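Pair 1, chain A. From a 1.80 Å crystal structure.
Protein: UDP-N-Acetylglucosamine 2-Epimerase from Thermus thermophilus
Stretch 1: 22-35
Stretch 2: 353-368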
# COMPACT_ATOMS: atom_id res chain seq x y z
N ALA A 22 -3.14 -23.34 -2.41
CA ALA A 22 -3.46 -24.69 -1.94
C ALA A 22 -2.35 -25.30 -1.08
O ALA A 22 -2.62 -25.87 -0.02
CB ALA A 22 -3.78 -25.60 -3.13
N PRO A 23 -1.09 -25.21 -1.53
CA PRO A 23 0.02 -25.77 -0.76
C PRO A 23 0.13 -25.14 0.63
O PRO A 23 0.51 -25.81 1.60
CB PRO A 23 1.24 -25.47 -1.62
CG PRO A 23 0.68 -25.46 -3.01
CD PRO A 23 -0.62 -24.72 -2.84
N VAL A 24 -0.18 -23.85 0.71
CA VAL A 24 -0.13 -23.13 1.98
C VAL A 24 -1.26 -23.61 2.88
O VAL A 24 -1.04 -23.90 4.06
CB VAL A 24 -0.28 -21.61 1.75
CG1 VAL A 24 -0.27 -20.87 3.09
CG2 VAL A 24 0.85 -21.11 0.85
N TYR A 25 -2.46 -23.70 2.33
CA TYR A 25 -3.62 -24.16 3.08
C TYR A 25 -3.37 -25.52 3.73
O TYR A 25 -3.63 -25.72 4.92
CB TYR A 25 -4.83 -24.28 2.15
CG TYR A 25 -6.08 -24.81 2.83
CD1 TYR A 25 -6.99 -23.94 3.42
CD2 TYR A 25 -6.35 -26.18 2.87
CE1 TYR A 25 -8.14 -24.41 4.04
CE2 TYR A 25 -7.50 -26.66 3.49
CZ TYR A 25 -8.39 -25.77 4.07
OH TYR A 25 -9.54 -26.23 4.67
N LEU A 26 -2.88 -26.46 2.94
CA LEU A 26 -2.63 -27.81 3.44
C LEU A 26 -1.52 -27.85 4.47
O LEU A 26 -1.59 -28.61 5.44
CB LEU A 26 -2.32 -28.75 2.26
CG LEU A 26 -3.49 -28.90 1.28
CD1 LEU A 26 -3.05 -29.65 0.04
CD2 LEU A 26 -4.65 -29.63 1.97
N ALA A 27 -0.49 -27.02 4.29
CA ALA A 27 0.61 -26.97 5.25
C ALA A 27 0.14 -26.39 6.58
O ALA A 27 0.61 -26.80 7.65
CB ALA A 27 1.76 -26.13 4.68
N LEU A 28 -0.78 -25.44 6.53
CA LEU A 28 -1.32 -24.81 7.73
C LEU A 28 -2.20 -25.80 8.50
O LEU A 28 -2.22 -25.80 9.73
CB LEU A 28 -2.16 -23.58 7.35
CG LEU A 28 -1.40 -22.32 6.94
CD1 LEU A 28 -2.36 -21.35 6.27
CD2 LEU A 28 -0.77 -21.67 8.17
N ARG A 29 -2.92 -26.64 7.77
CA ARG A 29 -3.80 -27.62 8.38
C ARG A 29 -2.99 -28.61 9.21
O ARG A 29 -3.51 -29.25 10.12
CB ARG A 29 -4.59 -28.36 7.30
CG ARG A 29 -5.78 -29.15 7.83
CD ARG A 29 -6.62 -29.71 6.70
NE ARG A 29 -5.87 -30.69 5.91
CZ ARG A 29 -6.33 -31.28 4.81
NH1 ARG A 29 -7.55 -31.00 4.37
NH2 ARG A 29 -5.58 -32.16 4.16
N GLY A 30 -1.70 -28.72 8.90
CA GLY A 30 -0.84 -29.65 9.61
C GLY A 30 -0.12 -29.05 10.81
O GLY A 30 0.69 -29.72 11.44
N ILE A 31 -0.42 -27.80 11.12
CA ILE A 31 0.22 -27.14 12.26
C ILE A 31 -0.73 -27.04 13.45
O ILE A 31 -1.79 -26.42 13.36
CB ILE A 31 0.72 -25.73 11.89
CG1 ILE A 31 1.78 -25.83 10.78
CG2 ILE A 31 1.30 -25.04 13.12
CD1 ILE A 31 2.38 -24.51 10.38
N PRO A 32 -0.36 -27.67 14.58
CA PRO A 32 -1.18 -27.64 15.79
C PRO A 32 -1.43 -26.23 16.31
O PRO A 32 -0.51 -25.43 16.42
CB PRO A 32 -0.36 -28.48 16.77
CG PRO A 32 0.34 -29.46 15.87
CD PRO A 32 0.80 -28.56 14.75
N GLY A 33 -2.69 -25.94 16.63
CA GLY A 33 -3.04 -24.63 17.13
C GLY A 33 -3.53 -23.70 16.05
O GLY A 33 -3.96 -22.58 16.33
N LEU A 34 -3.47 -24.15 14.80
CA LEU A 34 -3.91 -23.34 13.67
C LEU A 34 -4.98 -24.04 12.85
O LEU A 34 -4.99 -25.27 12.72
CB LEU A 34 -2.74 -23.01 12.74
CG LEU A 34 -1.64 -22.08 13.24
CD1 LEU A 34 -0.56 -21.92 12.18
CD2 LEU A 34 -2.25 -20.74 13.59
N LYS A 35 -5.89 -23.25 12.30
CA LYS A 35 -6.95 -23.78 11.45
C LYS A 35 -7.07 -22.85 10.25
O LYS A 35 -7.36 -21.66 10.39
CB LYS A 35 -8.29 -23.84 12.19
CG LYS A 35 -9.43 -24.29 11.30
CD LYS A 35 -10.64 -24.74 12.11
CE LYS A 35 -11.20 -23.61 12.94
NZ LYS A 35 -12.31 -24.08 13.82
N ALA A 353 7.77 -24.49 -0.22
CA ALA A 353 7.53 -23.08 0.06
C ALA A 353 6.27 -22.92 0.90
O ALA A 353 6.20 -22.05 1.78
CB ALA A 353 7.40 -22.31 -1.25
N GLY A 354 5.28 -23.76 0.64
CA GLY A 354 4.03 -23.70 1.36
C GLY A 354 4.23 -23.95 2.84
O GLY A 354 3.62 -23.30 3.69
N LEU A 355 5.10 -24.91 3.16
CA LEU A 355 5.38 -25.23 4.55
C LEU A 355 6.07 -24.05 5.23
O LEU A 355 5.81 -23.77 6.40
CB LEU A 355 6.27 -26.47 4.64
CG LEU A 355 6.62 -26.96 6.05
CD1 LEU A 355 5.34 -27.23 6.84
CD2 LEU A 355 7.47 -28.22 5.96
N MSE A 356 6.96 -23.37 4.51
CA MSE A 356 7.66 -22.23 5.07
C MSE A 356 6.70 -21.06 5.32
O MSE A 356 6.82 -20.37 6.33
CB MSE A 356 8.79 -21.78 4.15
CG MSE A 356 10.05 -22.63 4.27
SE MSE A 356 11.50 -21.91 3.23
CE MSE A 356 11.41 -20.10 3.92
N VAL A 357 5.76 -20.84 4.40
CA VAL A 357 4.78 -19.78 4.58
C VAL A 357 3.97 -20.10 5.82
O VAL A 357 3.77 -19.25 6.69
CB VAL A 357 3.83 -19.67 3.36
CG1 VAL A 357 2.67 -18.72 3.67
CG2 VAL A 357 4.60 -19.17 2.15
N ALA A 358 3.52 -21.35 5.92
CA ALA A 358 2.72 -21.81 7.06
C ALA A 358 3.47 -21.63 8.37
O ALA A 358 2.90 -21.17 9.36
CB ALA A 358 2.33 -23.27 6.87
N ARG A 359 4.75 -21.99 8.37
CA ARG A 359 5.56 -21.86 9.57
C ARG A 359 5.83 -20.39 9.88
O ARG A 359 6.00 -20.02 11.04
CB ARG A 359 6.88 -22.62 9.40
CG ARG A 359 6.70 -24.14 9.46
CD ARG A 359 7.99 -24.88 9.15
NE ARG A 359 7.84 -26.32 9.36
CZ ARG A 359 8.75 -27.23 9.03
NH1 ARG A 359 9.89 -26.85 8.47
NH2 ARG A 359 8.53 -28.52 9.27
N GLY A 360 5.88 -19.57 8.84
CA GLY A 360 6.10 -18.15 9.05
C GLY A 360 4.91 -17.56 9.80
O GLY A 360 5.09 -16.73 10.69
N VAL A 361 3.71 -17.99 9.43
CA VAL A 361 2.48 -17.52 10.07
C VAL A 361 2.42 -18.01 11.52
O VAL A 361 2.12 -17.24 12.44
CB VAL A 361 1.24 -18.02 9.29
CG1 VAL A 361 -0.03 -17.68 10.05
CG2 VAL A 361 1.20 -17.39 7.90
N ALA A 362 2.72 -19.29 11.72
CA ALA A 362 2.71 -19.88 13.05
C ALA A 362 3.65 -19.09 13.96
O ALA A 362 3.33 -18.84 15.13
CB ALA A 362 3.15 -21.34 12.97
N TRP A 363 4.79 -18.70 13.42
CA TRP A 363 5.78 -17.93 14.16
C TRP A 363 5.22 -16.57 14.58
O TRP A 363 5.41 -16.14 15.71
CB TRP A 363 7.03 -17.74 13.31
CG TRP A 363 7.99 -16.72 13.84
CD1 TRP A 363 8.59 -16.72 15.06
CD2 TRP A 363 8.46 -15.56 13.15
NE1 TRP A 363 9.42 -15.63 15.18
CE2 TRP A 363 9.35 -14.89 14.02
CE3 TRP A 363 8.22 -15.01 11.89
CZ2 TRP A 363 10.01 -13.71 13.67
CZ3 TRP A 363 8.87 -13.83 11.53
CH2 TRP A 363 9.75 -13.19 12.43
N ARG A 364 4.53 -15.90 13.66
CA ARG A 364 3.93 -14.61 13.95
C ARG A 364 2.86 -14.74 15.02
O ARG A 364 2.64 -13.82 15.81
CB ARG A 364 3.32 -13.99 12.69
CG ARG A 364 4.32 -13.38 11.74
CD ARG A 364 5.21 -12.39 12.48
NE ARG A 364 5.63 -11.28 11.63
CZ ARG A 364 6.59 -10.42 11.95
NH1 ARG A 364 7.23 -10.55 13.10
NH2 ARG A 364 6.90 -9.44 11.13
N LEU A 365 2.17 -15.88 15.02
CA LEU A 365 1.11 -16.14 15.99
C LEU A 365 1.65 -16.77 17.27
O LEU A 365 0.88 -17.18 18.14
CB LEU A 365 0.05 -17.04 15.37
CG LEU A 365 -0.74 -16.46 14.19
CD1 LEU A 365 -1.63 -17.52 13.58
CD2 LEU A 365 -1.57 -15.27 14.66
N GLY A 366 2.98 -16.85 17.37
CA GLY A 366 3.60 -17.42 18.55
C GLY A 366 3.36 -18.91 18.76
O GLY A 366 3.23 -19.37 19.90
N LEU A 367 3.29 -19.66 17.67
CA LEU A 367 3.06 -21.10 17.74
C LEU A 367 4.23 -21.89 17.16
O LEU A 367 4.06 -23.01 16.69
CB LEU A 367 1.78 -21.48 16.99
CG LEU A 367 0.44 -20.98 17.54
CD1 LEU A 367 -0.69 -21.42 16.63
CD2 LEU A 367 0.23 -21.52 18.95
N GLY A 368 5.42 -21.29 17.19
CA GLY A 368 6.59 -21.96 16.66
C GLY A 368 7.70 -20.99 16.31
O GLY A 368 7.50 -19.78 16.32
O HOH W 1 2.16 -25.10 16.89

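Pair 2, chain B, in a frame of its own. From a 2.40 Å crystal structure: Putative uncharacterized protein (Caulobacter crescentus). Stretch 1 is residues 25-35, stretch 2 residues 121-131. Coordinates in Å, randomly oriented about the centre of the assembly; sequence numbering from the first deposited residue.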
# COMPACT_ATOMS: atom_id res chain seq x y z
N LEU B 25 4.18 -3.16 -5.28
CA LEU B 25 2.77 -3.54 -5.28
C LEU B 25 1.90 -2.47 -4.60
O LEU B 25 0.86 -2.11 -5.15
CB LEU B 25 2.54 -4.91 -4.62
CG LEU B 25 3.05 -6.17 -5.35
CD1 LEU B 25 2.79 -7.41 -4.52
CD2 LEU B 25 2.38 -6.36 -6.73
N LEU B 26 2.33 -1.97 -3.43
CA LEU B 26 1.57 -0.95 -2.70
C LEU B 26 1.50 0.34 -3.50
O LEU B 26 0.42 0.91 -3.58
CB LEU B 26 2.14 -0.69 -1.28
CG LEU B 26 1.37 0.32 -0.39
CD1 LEU B 26 -0.11 0.02 -0.34
CD2 LEU B 26 1.91 0.37 0.97
N ARG B 27 2.61 0.78 -4.10
CA ARG B 27 2.67 2.01 -4.91
C ARG B 27 1.71 1.91 -6.11
O ARG B 27 0.94 2.84 -6.35
CB ARG B 27 4.11 2.26 -5.40
CG ARG B 27 4.35 3.65 -6.00
CD ARG B 27 5.48 3.71 -7.04
NE ARG B 27 6.71 3.02 -6.63
CZ ARG B 27 7.21 1.93 -7.22
NH1 ARG B 27 6.58 1.38 -8.26
NH2 ARG B 27 8.32 1.37 -6.77
N GLU B 28 1.73 0.75 -6.81
CA GLU B 28 0.88 0.42 -7.95
C GLU B 28 -0.58 0.50 -7.53
O GLU B 28 -1.37 1.14 -8.22
CB GLU B 28 1.23 -0.99 -8.47
CG GLU B 28 0.83 -1.27 -9.91
CD GLU B 28 1.08 -2.69 -10.39
OE1 GLU B 28 0.78 -3.65 -9.64
OE2 GLU B 28 1.51 -2.84 -11.56
N GLN B 29 -0.92 -0.08 -6.36
CA GLN B 29 -2.27 -0.07 -5.80
C GLN B 29 -2.72 1.32 -5.41
O GLN B 29 -3.88 1.65 -5.61
CB GLN B 29 -2.37 -1.01 -4.59
CG GLN B 29 -2.58 -2.49 -4.94
CD GLN B 29 -3.77 -2.70 -5.84
OE1 GLN B 29 -4.89 -2.28 -5.53
NE2 GLN B 29 -3.53 -3.25 -7.01
N LEU B 30 -1.82 2.11 -4.81
CA LEU B 30 -2.11 3.48 -4.39
C LEU B 30 -2.25 4.41 -5.60
O LEU B 30 -3.14 5.23 -5.60
CB LEU B 30 -1.04 4.00 -3.41
CG LEU B 30 -1.21 3.63 -1.95
CD1 LEU B 30 0.05 3.86 -1.19
CD2 LEU B 30 -2.31 4.44 -1.29
N ASP B 31 -1.41 4.25 -6.66
CA ASP B 31 -1.52 5.06 -7.89
C ASP B 31 -2.89 4.85 -8.54
O ASP B 31 -3.45 5.79 -9.10
CB ASP B 31 -0.39 4.75 -8.91
CG ASP B 31 0.95 5.40 -8.61
OD1 ASP B 31 0.98 6.42 -7.87
OD2 ASP B 31 1.98 4.92 -9.15
N ASP B 32 -3.45 3.64 -8.39
CA ASP B 32 -4.78 3.25 -8.86
C ASP B 32 -5.88 3.86 -7.98
O ASP B 32 -6.77 4.54 -8.49
CB ASP B 32 -4.90 1.72 -8.88
CG ASP B 32 -4.57 1.06 -10.21
OD1 ASP B 32 -3.71 1.59 -10.95
OD2 ASP B 32 -5.14 -0.02 -10.48
N ALA B 33 -5.82 3.60 -6.66
CA ALA B 33 -6.76 4.10 -5.66
C ALA B 33 -6.78 5.66 -5.58
O ALA B 33 -7.85 6.25 -5.46
CB ALA B 33 -6.42 3.51 -4.29
N LEU B 34 -5.60 6.30 -5.68
CA LEU B 34 -5.47 7.76 -5.63
C LEU B 34 -5.76 8.41 -6.99
O LEU B 34 -6.06 9.60 -7.02
CB LEU B 34 -4.07 8.19 -5.13
CG LEU B 34 -3.66 7.77 -3.69
CD1 LEU B 34 -2.21 8.11 -3.42
CD2 LEU B 34 -4.55 8.38 -2.64
N ALA B 35 -5.69 7.63 -8.10
CA ALA B 35 -5.90 8.08 -9.50
C ALA B 35 -4.82 9.09 -9.96
O ALA B 35 -5.07 9.93 -10.84
CB ALA B 35 -7.30 8.68 -9.69
N GLU B 121 -5.53 -3.99 0.23
CA GLU B 121 -6.12 -3.61 1.53
C GLU B 121 -5.31 -2.51 2.22
O GLU B 121 -5.92 -1.61 2.79
CB GLU B 121 -6.30 -4.81 2.47
CG GLU B 121 -7.04 -4.54 3.79
CD GLU B 121 -8.36 -3.78 3.81
OE1 GLU B 121 -9.08 -3.75 2.78
OE2 GLU B 121 -8.70 -3.25 4.90
N ALA B 122 -3.96 -2.58 2.17
CA ALA B 122 -3.09 -1.52 2.71
C ALA B 122 -3.35 -0.21 1.99
O ALA B 122 -3.52 0.80 2.67
CB ALA B 122 -1.63 -1.91 2.60
N ALA B 123 -3.47 -0.25 0.63
CA ALA B 123 -3.76 0.91 -0.23
C ALA B 123 -5.08 1.53 0.12
O ALA B 123 -5.16 2.74 0.26
CB ALA B 123 -3.75 0.50 -1.68
N ARG B 124 -6.11 0.69 0.33
CA ARG B 124 -7.46 1.08 0.70
C ARG B 124 -7.47 1.80 2.06
O ARG B 124 -8.10 2.84 2.18
CB ARG B 124 -8.36 -0.17 0.71
CG ARG B 124 -9.83 0.10 0.93
CD ARG B 124 -10.58 -1.20 1.08
NE ARG B 124 -12.00 -1.01 1.39
CZ ARG B 124 -13.00 -1.57 0.71
NH1 ARG B 124 -12.73 -2.34 -0.34
NH2 ARG B 124 -14.25 -1.38 1.08
N LYS B 125 -6.76 1.25 3.07
CA LYS B 125 -6.65 1.83 4.43
C LYS B 125 -5.94 3.20 4.43
O LYS B 125 -6.38 4.11 5.11
CB LYS B 125 -5.91 0.85 5.35
CG LYS B 125 -6.77 -0.26 5.89
CD LYS B 125 -5.95 -1.27 6.62
CE LYS B 125 -6.31 -1.34 8.08
NZ LYS B 125 -5.62 -2.48 8.76
N ILE B 126 -4.83 3.33 3.67
CA ILE B 126 -4.07 4.57 3.54
C ILE B 126 -4.92 5.66 2.78
O ILE B 126 -4.95 6.82 3.21
CB ILE B 126 -2.71 4.28 2.82
CG1 ILE B 126 -1.81 3.39 3.69
CG2 ILE B 126 -1.98 5.61 2.43
CD1 ILE B 126 -0.56 2.87 2.95
N GLN B 127 -5.60 5.26 1.66
CA GLN B 127 -6.42 6.12 0.79
C GLN B 127 -7.54 6.73 1.57
O GLN B 127 -7.83 7.88 1.36
CB GLN B 127 -6.98 5.33 -0.41
CG GLN B 127 -7.68 6.18 -1.47
CD GLN B 127 -9.16 5.88 -1.57
OE1 GLN B 127 -9.57 4.84 -2.08
NE2 GLN B 127 -9.98 6.79 -1.08
N LEU B 128 -8.16 5.95 2.47
CA LEU B 128 -9.24 6.37 3.35
C LEU B 128 -8.70 7.35 4.38
O LEU B 128 -9.32 8.37 4.64
CB LEU B 128 -9.89 5.12 4.02
CG LEU B 128 -10.74 5.36 5.28
CD1 LEU B 128 -12.12 5.90 4.94
CD2 LEU B 128 -10.84 4.11 6.14
N ASP B 129 -7.52 7.06 4.94
CA ASP B 129 -6.83 7.91 5.92
C ASP B 129 -6.42 9.29 5.30
O ASP B 129 -6.64 10.33 5.92
CB ASP B 129 -5.60 7.16 6.45
CG ASP B 129 -4.90 7.80 7.61
OD1 ASP B 129 -4.30 8.88 7.42
OD2 ASP B 129 -4.87 7.17 8.69
N LEU B 130 -5.91 9.28 4.06
CA LEU B 130 -5.53 10.48 3.32
C LEU B 130 -6.76 11.28 2.87
O LEU B 130 -6.70 12.52 2.88
CB LEU B 130 -4.70 10.13 2.09
CG LEU B 130 -3.32 9.54 2.29
CD1 LEU B 130 -2.80 9.05 0.98
CD2 LEU B 130 -2.33 10.55 2.83
N ALA B 131 -7.85 10.58 2.46
CA ALA B 131 -9.11 11.22 2.02
C ALA B 131 -9.77 11.94 3.19
O ALA B 131 -10.34 13.01 2.98
CB ALA B 131 -10.07 10.20 1.44

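Both pairs pack two helices of one chain at a similar slant. The crossing angle is -55° in pair 1 and -48° in pair 2, and the axes approach to 7.7 Å and 8.7 Å. Fourteen central residues superpose with an RMSD of 0.6 Å. No hydrogen bond joins the two stretches in either pair, so the direct contacts are mainly apolar packing.

The shared centre is an alanine on the second helix. Ala A358 matches Ala B123, and both point toward the first helix. A small side chain here lets the backbones come close: the CA atoms of Leu A28 and Ala A358 lie 5.1 Å apart, and those of the matching Leu B30 and Ala B123 lie 5.2 Å apart. The two leucines match well and share the m, t rotamer. Each starts sideways and brings its end nearer to the other helix. Leu A28 CD2 lies 3.7 Å from Ala A358 CB. Leu B30 CG lies 4.0 Å from Ala B123 CB.

One turn earlier, Val A24 matches Leu B26. In pair 1 Val A24 CG1 meets Val A357 CG1 at 3.7 Å. In pair 2 the partner is the smaller Ala B122, and the longer leucine makes up the reach: Leu B26 CD1 lies 3.8 Å from Ala B122 CB. Its other branch, CD2, reaches Ile B126 CD1 at 4.0 Å.

Ala A27 matches Gln B29. Both use CB against the central alanine: Ala A27 CB to Ala A358 CB is 3.6 Å, and Gln B29 CB to Ala B123 CB is also 3.6 Å. The rest of the glutamine adds length that Ala A27 lacks.

At the next position toward the C-terminal end the bulk changes sides. Ile A31 faces Ala A362, with CG2 of Ile A31 4.1 Å from CB of Ala A362. The matching residues are Ala B33 and Gln B127. Here the larger side chain is on the second helix, and Gln B127 CG lies 4.0 Å from Ala B33 O.

In pair 1, Gly A354 lies close to the first helix. An ideal CB there would lie 2.9 Å from Pro A23 O, a clash. Past the first helix of pair 1, a type II turn from Ile A31 to Leu A34 leads to a strand. Leu A34 CD2 packs 3.3 Å from Leu A365 CD1. Water 1 bridges the stretches, donating to Pro A32 O at 2.7 Å and to Leu A367 O at 2.8 Å.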